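Side-chain contacts in DraIII (Deinococcus radiophilus, PDB 4L0K), which acts as a type II restriction endonuclease, cutting double-stranded DNA at a specific sequence, probably through the metal-dependent chemistry of His-Me finger nucleases: residues 181-186 with 191-196; 159-164 with 212-217; 81-86 with 92-97; 50-55 with 121-126. All coordinates share one frame; numbering follows the deposited sequence.

How the contacts relate
Along the chain from the N terminus, 50-55 comes first and waits for 121-126, which closes contact 4. Inside that loop lies the short loop of contact 3, 81-86 with 92-97, about 29 Å from contact 4 between centres. A second nest follows: 159-164 opens contact 2, contact 1 closes the hairpin of 181-186 and 191-196 within it, and 212-217 completes it. The two nests stand in series and no loops cross. Contact 1 is the hub: its hairpin touches contact 4 through F196, T181 and A191, and contact 2 where F196 packs on L164. Helix pair, hairpin and C-terminal helix are thus tied together, while contact 3 lies apart.

Contact 1: 181-186 with 191-196; sequences TAHKTP and AENVGF
T181, A182 and H183 pair antiparallel with F196, G195 and V194, the two short strand axes approaching to 4.4 Å with 138° between their directions. A182 and G195 form the hydrogen-bonded pair, the A182 N to G195 O bond being 2.8 Å and almost straight. Past the strand end, K184 N takes the carbonyl of N193 nearly end-on. The side chain of N193 adds two more bonds: with CG anti to the backbone N (chi1 -164°), the amide turns back across T185. Its OD1 receives T185 N at 2.8 Å on an in-plane lone pair, and its ND2 gives a 2.7 Å bond to T185 O, so both backbone polar groups of T185 are gripped by one amide. ND2 also reaches L188 O, which fixes the amide's rotation further.

This is the beta hairpin of a His-Me finger, with helix 199-205 following the second strand; H183 ends the first strand, consistent with the position of the histidine that gives the family its name. Its imidazole lies alongside V194, CD2 against CG1 at 3.7 Å, and its NE2 is bonded to H189 ND1. The ND2 of N193 comes in at the edge of the same ring.

K184 runs extended over the N193 carbonyl to place NZ 3.0 Å from E192 O, with OE2 of E192 a long salt-bridge partner. One water spans NZ and V194 O, and that carbonyl also accepts from K121. T181 OG1 lies at the edge of the F196 ring and is bonded to D55.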
# COMPACT_ATOMS: atom_id res chain seq x y z
N THR A 181 -4.22 -3.32 -12.66
CA THR A 181 -5.00 -4.53 -12.80
C THR A 181 -5.50 -4.96 -11.43
O THR A 181 -4.74 -5.01 -10.47
CB THR A 181 -4.19 -5.66 -13.46
OG1 THR A 181 -4.10 -5.41 -14.86
CG2 THR A 181 -4.86 -6.99 -13.24
N ALA A 182 -6.78 -5.29 -11.34
CA ALA A 182 -7.36 -5.69 -10.07
C ALA A 182 -7.72 -7.17 -10.05
O ALA A 182 -8.07 -7.76 -11.09
CB ALA A 182 -8.58 -4.85 -9.76
N HIS A 183 -7.63 -7.73 -8.85
CA HIS A 183 -8.10 -9.07 -8.53
C HIS A 183 -9.22 -8.98 -7.52
O HIS A 183 -9.01 -8.58 -6.38
CB HIS A 183 -6.95 -9.91 -7.98
CG HIS A 183 -5.87 -10.14 -8.98
ND1 HIS A 183 -4.92 -9.18 -9.27
CD2 HIS A 183 -5.62 -11.18 -9.81
CE1 HIS A 183 -4.11 -9.64 -10.22
NE2 HIS A 183 -4.52 -10.85 -10.56
N LYS A 184 -10.43 -9.34 -7.95
CA LYS A 184 -11.62 -9.19 -7.13
C LYS A 184 -11.52 -10.01 -5.85
O LYS A 184 -11.99 -9.59 -4.79
CB LYS A 184 -12.88 -9.61 -7.90
CG LYS A 184 -13.22 -8.74 -9.08
CD LYS A 184 -14.32 -9.40 -9.92
CE LYS A 184 -14.24 -8.95 -11.37
NZ LYS A 184 -15.29 -9.62 -12.20
N THR A 185 -10.91 -11.18 -5.96
CA THR A 185 -10.62 -12.01 -4.80
C THR A 185 -9.13 -12.24 -4.83
O THR A 185 -8.58 -12.55 -5.88
CB THR A 185 -11.39 -13.35 -4.85
OG1 THR A 185 -12.74 -13.13 -4.46
CG2 THR A 185 -10.76 -14.38 -3.92
N PRO A 186 -8.45 -12.06 -3.67
CA PRO A 186 -6.99 -12.13 -3.59
C PRO A 186 -6.42 -13.42 -4.17
O PRO A 186 -7.03 -14.48 -4.02
CB PRO A 186 -6.72 -12.11 -2.08
CG PRO A 186 -7.94 -11.52 -1.47
CD PRO A 186 -9.09 -11.85 -2.36
N ALA A 191 -9.69 -15.17 -15.85
CA ALA A 191 -10.51 -14.19 -16.55
C ALA A 191 -11.58 -13.58 -15.68
O ALA A 191 -11.82 -12.37 -15.74
CB ALA A 191 -11.15 -14.81 -17.78
N GLU A 192 -12.24 -14.41 -14.88
CA GLU A 192 -13.43 -14.00 -14.17
C GLU A 192 -13.06 -13.04 -13.05
O GLU A 192 -13.79 -12.10 -12.76
CB GLU A 192 -14.16 -15.23 -13.60
CG GLU A 192 -15.52 -14.93 -12.96
CD GLU A 192 -15.41 -14.37 -11.54
OE1 GLU A 192 -14.60 -14.90 -10.76
OE2 GLU A 192 -16.13 -13.39 -11.22
N ASN A 193 -11.91 -13.29 -12.45
CA ASN A 193 -11.50 -12.57 -11.26
C ASN A 193 -10.82 -11.23 -11.53
O ASN A 193 -10.57 -10.47 -10.59
CB ASN A 193 -10.58 -13.46 -10.41
CG ASN A 193 -10.41 -12.94 -8.99
OD1 ASN A 193 -11.38 -12.59 -8.33
ND2 ASN A 193 -9.16 -12.87 -8.53
N VAL A 194 -10.51 -10.92 -12.79
CA VAL A 194 -9.70 -9.71 -13.03
C VAL A 194 -10.44 -8.55 -13.66
O VAL A 194 -11.46 -8.73 -14.31
CB VAL A 194 -8.41 -9.98 -13.83
CG1 VAL A 194 -7.45 -10.84 -13.01
CG2 VAL A 194 -8.73 -10.62 -15.20
N GLY A 195 -9.89 -7.35 -13.45
CA GLY A 195 -10.42 -6.18 -14.12
C GLY A 195 -9.49 -4.99 -13.97
O GLY A 195 -8.31 -5.18 -13.73
N PHE A 196 -10.01 -3.78 -14.09
CA PHE A 196 -9.20 -2.60 -13.85
C PHE A 196 -9.68 -1.84 -12.60
O PHE A 196 -10.87 -1.89 -12.23
CB PHE A 196 -9.22 -1.67 -15.07
CG PHE A 196 -8.63 -2.30 -16.32
CD1 PHE A 196 -7.37 -2.86 -16.31
CD2 PHE A 196 -9.35 -2.31 -17.50
CE1 PHE A 196 -6.84 -3.43 -17.44
CE2 PHE A 196 -8.83 -2.89 -18.66
CZ PHE A 196 -7.56 -3.45 -18.62
O HOH W 1 -14.44 -7.80 -14.46

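Contact 2: 159-164 with 212-217; sequences ICKLPL and EFYLWM
I159 and K161, on and just past the Cys-X-X-Cys turn of C157 and C160, meet F213 and Y214 near the start of the C-terminal helix 210-226. I159 does so with its CG2 branch, which stands anti to the backbone N and comes to 3.8 Å from CE2 at the edge of the F213 ring, close to the ring plane. One face of that ring is covered from its own helix: the M217 CE methyl sits 3.4 Å above it, offset toward the rim. A204 and Q205 of helix 199-205 also pack on F213.

The next residue along the helix, Y214, extends its hydroxyl to the loop backbone, where OH is 3.3 Å from I159 O. K161, bent at chi2 (-51°), swings its amine to the same hydroxyl; NZ to Y214 OH is a weak bond of 3.2 Å, and E158 O is the stronger partner of NZ. A phenylalanine in place of Y214 would take the hydroxyl away from the I159 carbonyl and probably leave the K161 amine without this second hold.

The second subunit borders the contact: its R223 bonds C160 O, and its F200 meets W216 edge-to-face. C160 is modelled in disulfides to both C157 and C201, though one sulfur cannot normally bond two others at once. A Cys-X-X-Cys turn beside a third cysteine after the hairpin resembles the structural zinc sites found in many HNH nucleases.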
# COMPACT_ATOMS: atom_id res chain seq x y z
N ILE A 159 -13.42 -1.75 -7.83
CA ILE A 159 -13.70 -1.27 -6.48
C ILE A 159 -14.60 -0.01 -6.43
O ILE A 159 -15.70 -0.12 -5.93
CB ILE A 159 -12.40 -1.01 -5.68
CG1 ILE A 159 -11.57 -2.28 -5.57
CG2 ILE A 159 -12.73 -0.44 -4.31
CD1 ILE A 159 -10.34 -2.28 -6.44
N CYS A 160 -14.10 1.15 -6.92
CA CYS A 160 -14.80 2.48 -7.05
C CYS A 160 -16.25 2.29 -7.66
O CYS A 160 -17.22 2.89 -7.22
CB CYS A 160 -13.91 3.61 -7.82
SG CYS A 160 -11.89 3.18 -8.09
N LYS A 161 -16.38 1.41 -8.66
CA LYS A 161 -17.51 1.35 -9.61
C LYS A 161 -17.65 2.58 -10.51
O LYS A 161 -18.66 2.73 -11.20
CB LYS A 161 -18.87 1.02 -8.97
CG LYS A 161 -18.89 -0.20 -8.09
CD LYS A 161 -18.30 -1.44 -8.73
CE LYS A 161 -18.51 -2.65 -7.79
NZ LYS A 161 -17.67 -3.85 -8.06
N LEU A 162 -16.64 3.46 -10.48
CA LEU A 162 -16.58 4.62 -11.37
C LEU A 162 -16.14 4.22 -12.77
O LEU A 162 -15.24 3.39 -12.92
CB LEU A 162 -15.59 5.66 -10.82
CG LEU A 162 -16.12 6.63 -9.77
CD1 LEU A 162 -15.02 7.59 -9.37
CD2 LEU A 162 -17.31 7.38 -10.34
N PRO A 163 -16.78 4.80 -13.80
CA PRO A 163 -16.39 4.57 -15.20
C PRO A 163 -14.94 4.98 -15.45
O PRO A 163 -14.55 6.07 -15.05
CB PRO A 163 -17.33 5.51 -15.99
CG PRO A 163 -18.51 5.68 -15.11
CD PRO A 163 -17.98 5.64 -13.69
N LEU A 164 -14.16 4.12 -16.10
CA LEU A 164 -12.77 4.47 -16.40
C LEU A 164 -12.66 5.01 -17.82
O LEU A 164 -13.46 4.66 -18.70
CB LEU A 164 -11.85 3.26 -16.21
CG LEU A 164 -11.88 2.67 -14.80
CD1 LEU A 164 -11.00 1.45 -14.71
CD2 LEU A 164 -11.48 3.72 -13.77
N GLU A 212 -15.64 -8.70 1.25
CA GLU A 212 -15.08 -8.39 2.58
C GLU A 212 -14.78 -6.91 2.71
O GLU A 212 -14.95 -6.32 3.77
CB GLU A 212 -13.80 -9.19 2.87
CG GLU A 212 -14.02 -10.69 3.14
CD GLU A 212 -12.80 -11.52 2.76
OE1 GLU A 212 -12.93 -12.76 2.68
OE2 GLU A 212 -11.71 -10.95 2.53
N PHE A 213 -14.32 -6.30 1.61
CA PHE A 213 -13.90 -4.90 1.64
C PHE A 213 -15.13 -4.01 1.88
O PHE A 213 -15.08 -3.05 2.67
CB PHE A 213 -13.22 -4.52 0.32
CG PHE A 213 -12.48 -3.20 0.34
CD1 PHE A 213 -12.01 -2.65 1.53
CD2 PHE A 213 -12.25 -2.50 -0.84
CE1 PHE A 213 -11.33 -1.44 1.55
CE2 PHE A 213 -11.55 -1.29 -0.83
CZ PHE A 213 -11.10 -0.76 0.36
N TYR A 214 -16.23 -4.34 1.20
CA TYR A 214 -17.48 -3.57 1.26
C TYR A 214 -18.11 -3.76 2.62
O TYR A 214 -18.58 -2.81 3.23
CB TYR A 214 -18.47 -4.03 0.18
CG TYR A 214 -17.99 -3.80 -1.23
CD1 TYR A 214 -17.18 -2.72 -1.55
CD2 TYR A 214 -18.36 -4.67 -2.25
CE1 TYR A 214 -16.74 -2.51 -2.83
CE2 TYR A 214 -17.92 -4.45 -3.55
CZ TYR A 214 -17.11 -3.37 -3.82
OH TYR A 214 -16.66 -3.14 -5.10
N LEU A 215 -18.09 -5.01 3.10
CA LEU A 215 -18.58 -5.33 4.43
C LEU A 215 -17.80 -4.50 5.48
O LEU A 215 -18.40 -3.87 6.36
CB LEU A 215 -18.48 -6.84 4.67
CG LEU A 215 -18.86 -7.32 6.07
CD1 LEU A 215 -20.35 -7.13 6.33
CD2 LEU A 215 -18.43 -8.77 6.32
N TRP A 216 -16.48 -4.48 5.34
CA TRP A 216 -15.58 -3.67 6.17
C TRP A 216 -15.97 -2.20 6.18
O TRP A 216 -16.09 -1.61 7.26
CB TRP A 216 -14.13 -3.78 5.69
CG TRP A 216 -13.19 -2.98 6.48
CD1 TRP A 216 -12.71 -3.28 7.73
CD2 TRP A 216 -12.57 -1.75 6.10
NE1 TRP A 216 -11.84 -2.31 8.15
CE2 TRP A 216 -11.73 -1.35 7.18
CE3 TRP A 216 -12.63 -0.94 4.97
CZ2 TRP A 216 -10.98 -0.18 7.15
CZ3 TRP A 216 -11.86 0.22 4.93
CH2 TRP A 216 -11.05 0.59 6.02
N MET A 217 -16.14 -1.61 4.99
CA MET A 217 -16.53 -0.21 4.92
C MET A 217 -17.83 -0.01 5.69
O MET A 217 -17.96 0.93 6.46
CB MET A 217 -16.75 0.25 3.48
CG MET A 217 -15.55 0.14 2.58
SD MET A 217 -15.98 0.72 0.92
CE MET A 217 -14.51 0.26 -0.02

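Contact 3: 81-86 with 92-97; sequences LDDDIL and LDMQSL
The D83 carboxylate is the flat group of the contact, and M94 lies over one of its faces: CB and CG of M94 sit above the plane, with CG 3.3 Å from OD2. The two oxygens are taken up by charges from the next helix, OD1 by R102 and OD2 by R106, so the methionine covers a carboxylate already held in place by two salt bridges. D82, the N-cap of helix 83-89, uses its own carboxylate differently: I85 N meets OD1 from above the plane, 46° out of it.

Beside D83 the contact turns apolar. The bend of M94 at chi2 (-71°) sets its SD beside L86. There CD1 of L86 touches M94 CG at 3.5 Å and lies 3.6 Å from SD. L86 also meets L92 through their CB atoms at 3.8 Å.

A backbone bond, L92 N to L86 O at 3.1 Å, brings the chain back to the helix. Further on, D93 O accepts from both S96 N and S96 OG, the hydroxyl lying 2.7 Å away, which shapes the turn leading to the next helix.

Helix 99-107 packs against both segments: its R106 lies on L86, and its R102 touches M94 and Q95. Residues 92-97 lie in the loop between helices 83-89 and 99-107, and L97 rests on I105.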
# COMPACT_ATOMS: atom_id res chain seq x y z
N LEU A 81 6.51 -23.23 -11.33
CA LEU A 81 7.35 -24.43 -11.45
C LEU A 81 8.13 -24.72 -10.17
O LEU A 81 8.53 -23.80 -9.45
CB LEU A 81 8.29 -24.28 -12.64
CG LEU A 81 7.54 -24.06 -13.96
CD1 LEU A 81 8.49 -23.68 -15.10
CD2 LEU A 81 6.72 -25.28 -14.35
N ASP A 82 8.32 -26.01 -9.87
CA ASP A 82 9.02 -26.42 -8.65
C ASP A 82 10.51 -26.07 -8.71
O ASP A 82 11.06 -25.91 -9.81
CB ASP A 82 8.84 -27.92 -8.37
CG ASP A 82 9.67 -28.80 -9.27
OD1 ASP A 82 10.92 -28.78 -9.15
OD2 ASP A 82 9.09 -29.53 -10.10
N ASP A 83 11.14 -25.97 -7.54
CA ASP A 83 12.57 -25.65 -7.42
C ASP A 83 13.53 -26.46 -8.33
O ASP A 83 14.49 -25.90 -8.87
CB ASP A 83 13.03 -25.77 -5.96
CG ASP A 83 12.36 -24.76 -5.04
OD1 ASP A 83 12.49 -24.90 -3.81
OD2 ASP A 83 11.70 -23.83 -5.55
N ASP A 84 13.27 -27.76 -8.53
CA ASP A 84 14.19 -28.59 -9.33
C ASP A 84 14.16 -28.16 -10.79
O ASP A 84 15.20 -28.13 -11.45
CB ASP A 84 13.84 -30.08 -9.25
CG ASP A 84 13.59 -30.56 -7.82
OD1 ASP A 84 14.40 -30.20 -6.94
OD2 ASP A 84 12.58 -31.27 -7.59
N ILE A 85 12.96 -27.86 -11.29
CA ILE A 85 12.81 -27.42 -12.67
C ILE A 85 13.36 -26.00 -12.88
O ILE A 85 13.94 -25.70 -13.93
CB ILE A 85 11.33 -27.53 -13.14
CG1 ILE A 85 10.96 -29.01 -13.34
CG2 ILE A 85 11.10 -26.74 -14.43
CD1 ILE A 85 9.51 -29.24 -13.65
N LEU A 86 13.18 -25.15 -11.88
CA LEU A 86 13.75 -23.81 -11.92
C LEU A 86 15.29 -23.89 -12.01
O LEU A 86 15.90 -23.30 -12.91
CB LEU A 86 13.31 -22.97 -10.72
CG LEU A 86 11.82 -22.59 -10.68
CD1 LEU A 86 11.51 -21.72 -9.50
CD2 LEU A 86 11.37 -21.92 -11.96
N LEU A 92 17.73 -21.12 -11.76
CA LEU A 92 17.22 -20.29 -10.69
C LEU A 92 17.37 -21.11 -9.42
O LEU A 92 16.67 -22.11 -9.23
CB LEU A 92 15.74 -20.00 -10.94
CG LEU A 92 15.10 -18.65 -10.58
CD1 LEU A 92 15.79 -18.02 -9.38
CD2 LEU A 92 15.11 -17.73 -11.79
N ASP A 93 18.28 -20.71 -8.55
CA ASP A 93 18.44 -21.43 -7.29
C ASP A 93 17.57 -20.77 -6.21
O ASP A 93 18.00 -19.84 -5.53
CB ASP A 93 19.91 -21.50 -6.86
CG ASP A 93 20.09 -22.10 -5.47
OD1 ASP A 93 19.20 -22.85 -5.00
OD2 ASP A 93 21.13 -21.81 -4.84
N MET A 94 16.35 -21.28 -6.07
CA MET A 94 15.38 -20.71 -5.16
C MET A 94 15.87 -20.77 -3.72
O MET A 94 15.53 -19.91 -2.91
CB MET A 94 14.03 -21.43 -5.28
CG MET A 94 13.34 -21.21 -6.62
SD MET A 94 12.68 -19.55 -6.85
CE MET A 94 11.51 -19.46 -5.50
N GLN A 95 16.68 -21.78 -3.42
CA GLN A 95 17.25 -21.93 -2.09
C GLN A 95 18.26 -20.84 -1.76
O GLN A 95 18.54 -20.60 -0.58
CB GLN A 95 17.87 -23.32 -1.90
CG GLN A 95 16.84 -24.38 -1.61
CD GLN A 95 17.42 -25.77 -1.71
OE1 GLN A 95 18.26 -26.16 -0.90
NE2 GLN A 95 16.96 -26.53 -2.70
N SER A 96 18.80 -20.19 -2.78
CA SER A 96 19.70 -19.06 -2.56
C SER A 96 18.91 -17.84 -2.06
O SER A 96 19.27 -17.23 -1.05
CB SER A 96 20.50 -18.71 -3.82
OG SER A 96 19.76 -17.90 -4.72
N LEU A 97 17.82 -17.51 -2.76
CA LEU A 97 16.98 -16.37 -2.41
C LEU A 97 16.46 -16.49 -0.99
O LEU A 97 16.29 -17.60 -0.49
CB LEU A 97 15.80 -16.27 -3.38
CG LEU A 97 16.14 -16.42 -4.88
CD1 LEU A 97 14.89 -16.29 -5.74
CD2 LEU A 97 17.21 -15.43 -5.33

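Contact 4: 50-55 with 121-126; sequences AKIVRD and KLTWLA
I52 projects from helix 46-57 straight at L122, T123 and A126 of helix 112-126, and nearly all of the contact rests on it. With CG1 beside the backbone N (chi1 -75°), its two branches divide the work. CG2 lies 4.1 Å from L122 CB and 3.9 Å from T123 OG1; the longer arm carries I52 CD1 past L122, 4.0 Å from L122 O, and on to the A126 methyl, where I52 CD1 is 4.2 Å from A126 CB. I52 and L122 slide by one another in opposite directions, while T123 crosses the isoleucine at about a right angle. The T123 hydroxyl bonds A119 O one turn back in its own helix, so a methyl can rest against it without robbing it of a partner. With an alanine in place of I52, both branches are gone and a gap would probably open between helix 46-57 and L122, T123 and A126.

The two helices run roughly antiparallel, their segment axes 10.1 Å apart and 147° between directions, and they back the His-Me finger hairpin: the other side of L122 packs on V194 and F196 of strand 194-198.

Away from this buried seat the contact thins out quickly. D55 points toward helix 112-126, but its CB stays 4.8 Å from L122 CD2. Its OD1 instead receives NH1 of the exposed R54 in a salt bridge, D55 OD1 to R54 NH1 being 2.7 Å. That bond is made on the syn side of the carboxylate and close to the guanidinium plane; D55 OD2 is hydrogen-bonded to T181 OG1 of the first hairpin strand.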
# COMPACT_ATOMS: atom_id res chain seq x y z
N ALA A 50 1.11 -3.60 -24.23
CA ALA A 50 2.26 -4.17 -23.50
C ALA A 50 1.96 -4.32 -22.01
O ALA A 50 2.36 -5.30 -21.39
CB ALA A 50 3.54 -3.37 -23.73
N LYS A 51 1.25 -3.34 -21.44
CA LYS A 51 0.88 -3.44 -20.03
C LYS A 51 -0.10 -4.58 -19.78
O LYS A 51 -0.00 -5.28 -18.78
CB LYS A 51 0.36 -2.11 -19.47
CG LYS A 51 1.47 -1.18 -18.97
CD LYS A 51 0.91 0.08 -18.30
CE LYS A 51 1.05 1.32 -19.19
NZ LYS A 51 2.40 1.94 -19.06
N ILE A 52 -1.05 -4.78 -20.69
CA ILE A 52 -1.95 -5.94 -20.61
C ILE A 52 -1.16 -7.26 -20.64
O ILE A 52 -1.31 -8.10 -19.74
CB ILE A 52 -3.04 -5.92 -21.71
CG1 ILE A 52 -4.11 -4.88 -21.34
CG2 ILE A 52 -3.67 -7.31 -21.87
CD1 ILE A 52 -5.02 -4.50 -22.49
N VAL A 53 -0.30 -7.44 -21.64
CA VAL A 53 0.56 -8.64 -21.65
C VAL A 53 1.35 -8.81 -20.34
O VAL A 53 1.27 -9.86 -19.71
CB VAL A 53 1.51 -8.70 -22.88
CG1 VAL A 53 2.55 -9.81 -22.70
CG2 VAL A 53 0.71 -8.91 -24.14
N ARG A 54 2.08 -7.78 -19.92
CA ARG A 54 2.86 -7.84 -18.67
C ARG A 54 2.03 -8.20 -17.42
O ARG A 54 2.40 -9.10 -16.67
CB ARG A 54 3.61 -6.52 -18.44
CG ARG A 54 4.38 -6.43 -17.12
CD ARG A 54 3.69 -5.47 -16.13
NE ARG A 54 4.10 -4.09 -16.34
CZ ARG A 54 3.38 -3.02 -16.00
NH1 ARG A 54 2.17 -3.12 -15.44
NH2 ARG A 54 3.89 -1.82 -16.24
N ASP A 55 0.92 -7.51 -17.21
CA ASP A 55 0.07 -7.79 -16.05
C ASP A 55 -0.54 -9.18 -16.13
O ASP A 55 -0.75 -9.82 -15.11
CB ASP A 55 -1.06 -6.75 -15.89
CG ASP A 55 -0.54 -5.40 -15.46
OD1 ASP A 55 0.68 -5.31 -15.19
OD2 ASP A 55 -1.35 -4.45 -15.37
N LYS A 121 -9.29 -11.20 -21.15
CA LYS A 121 -10.32 -10.50 -20.38
C LYS A 121 -10.02 -9.02 -20.35
O LYS A 121 -10.89 -8.20 -20.59
CB LYS A 121 -10.35 -11.03 -18.95
CG LYS A 121 -11.31 -10.26 -18.05
CD LYS A 121 -12.76 -10.39 -18.52
CE LYS A 121 -13.68 -9.62 -17.59
NZ LYS A 121 -13.58 -10.10 -16.17
N LEU A 122 -8.77 -8.70 -20.05
CA LEU A 122 -8.31 -7.33 -19.92
C LEU A 122 -8.40 -6.58 -21.25
O LEU A 122 -8.70 -5.38 -21.26
CB LEU A 122 -6.88 -7.34 -19.39
CG LEU A 122 -6.65 -7.02 -17.92
CD1 LEU A 122 -7.91 -7.13 -17.07
CD2 LEU A 122 -5.54 -7.87 -17.35
N THR A 123 -8.13 -7.27 -22.36
CA THR A 123 -8.33 -6.65 -23.68
C THR A 123 -9.81 -6.34 -23.93
O THR A 123 -10.19 -5.28 -24.49
CB THR A 123 -7.81 -7.55 -24.82
OG1 THR A 123 -6.49 -8.00 -24.52
CG2 THR A 123 -7.81 -6.79 -26.14
N TRP A 124 -10.65 -7.29 -23.53
CA TRP A 124 -12.09 -7.12 -23.67
C TRP A 124 -12.59 -5.91 -22.86
O TRP A 124 -13.39 -5.11 -23.35
CB TRP A 124 -12.79 -8.42 -23.26
CG TRP A 124 -14.31 -8.40 -23.33
CD1 TRP A 124 -15.08 -8.56 -24.44
CD2 TRP A 124 -15.22 -8.24 -22.22
NE1 TRP A 124 -16.41 -8.51 -24.11
CE2 TRP A 124 -16.52 -8.32 -22.76
CE3 TRP A 124 -15.05 -8.04 -20.85
CZ2 TRP A 124 -17.67 -8.18 -21.95
CZ3 TRP A 124 -16.19 -7.92 -20.04
CH2 TRP A 124 -17.49 -7.99 -20.60
N LEU A 125 -12.09 -5.78 -21.63
CA LEU A 125 -12.46 -4.64 -20.77
C LEU A 125 -11.98 -3.37 -21.43
O LEU A 125 -12.69 -2.36 -21.43
CB LEU A 125 -11.78 -4.74 -19.40
CG LEU A 125 -12.51 -5.24 -18.16
CD1 LEU A 125 -13.94 -5.68 -18.47
CD2 LEU A 125 -11.68 -6.34 -17.47
N ALA A 126 -10.77 -3.43 -21.99
CA ALA A 126 -10.12 -2.22 -22.51
C ALA A 126 -10.91 -1.61 -23.68
O ALA A 126 -11.06 -0.39 -23.78
CB ALA A 126 -8.66 -2.48 -22.90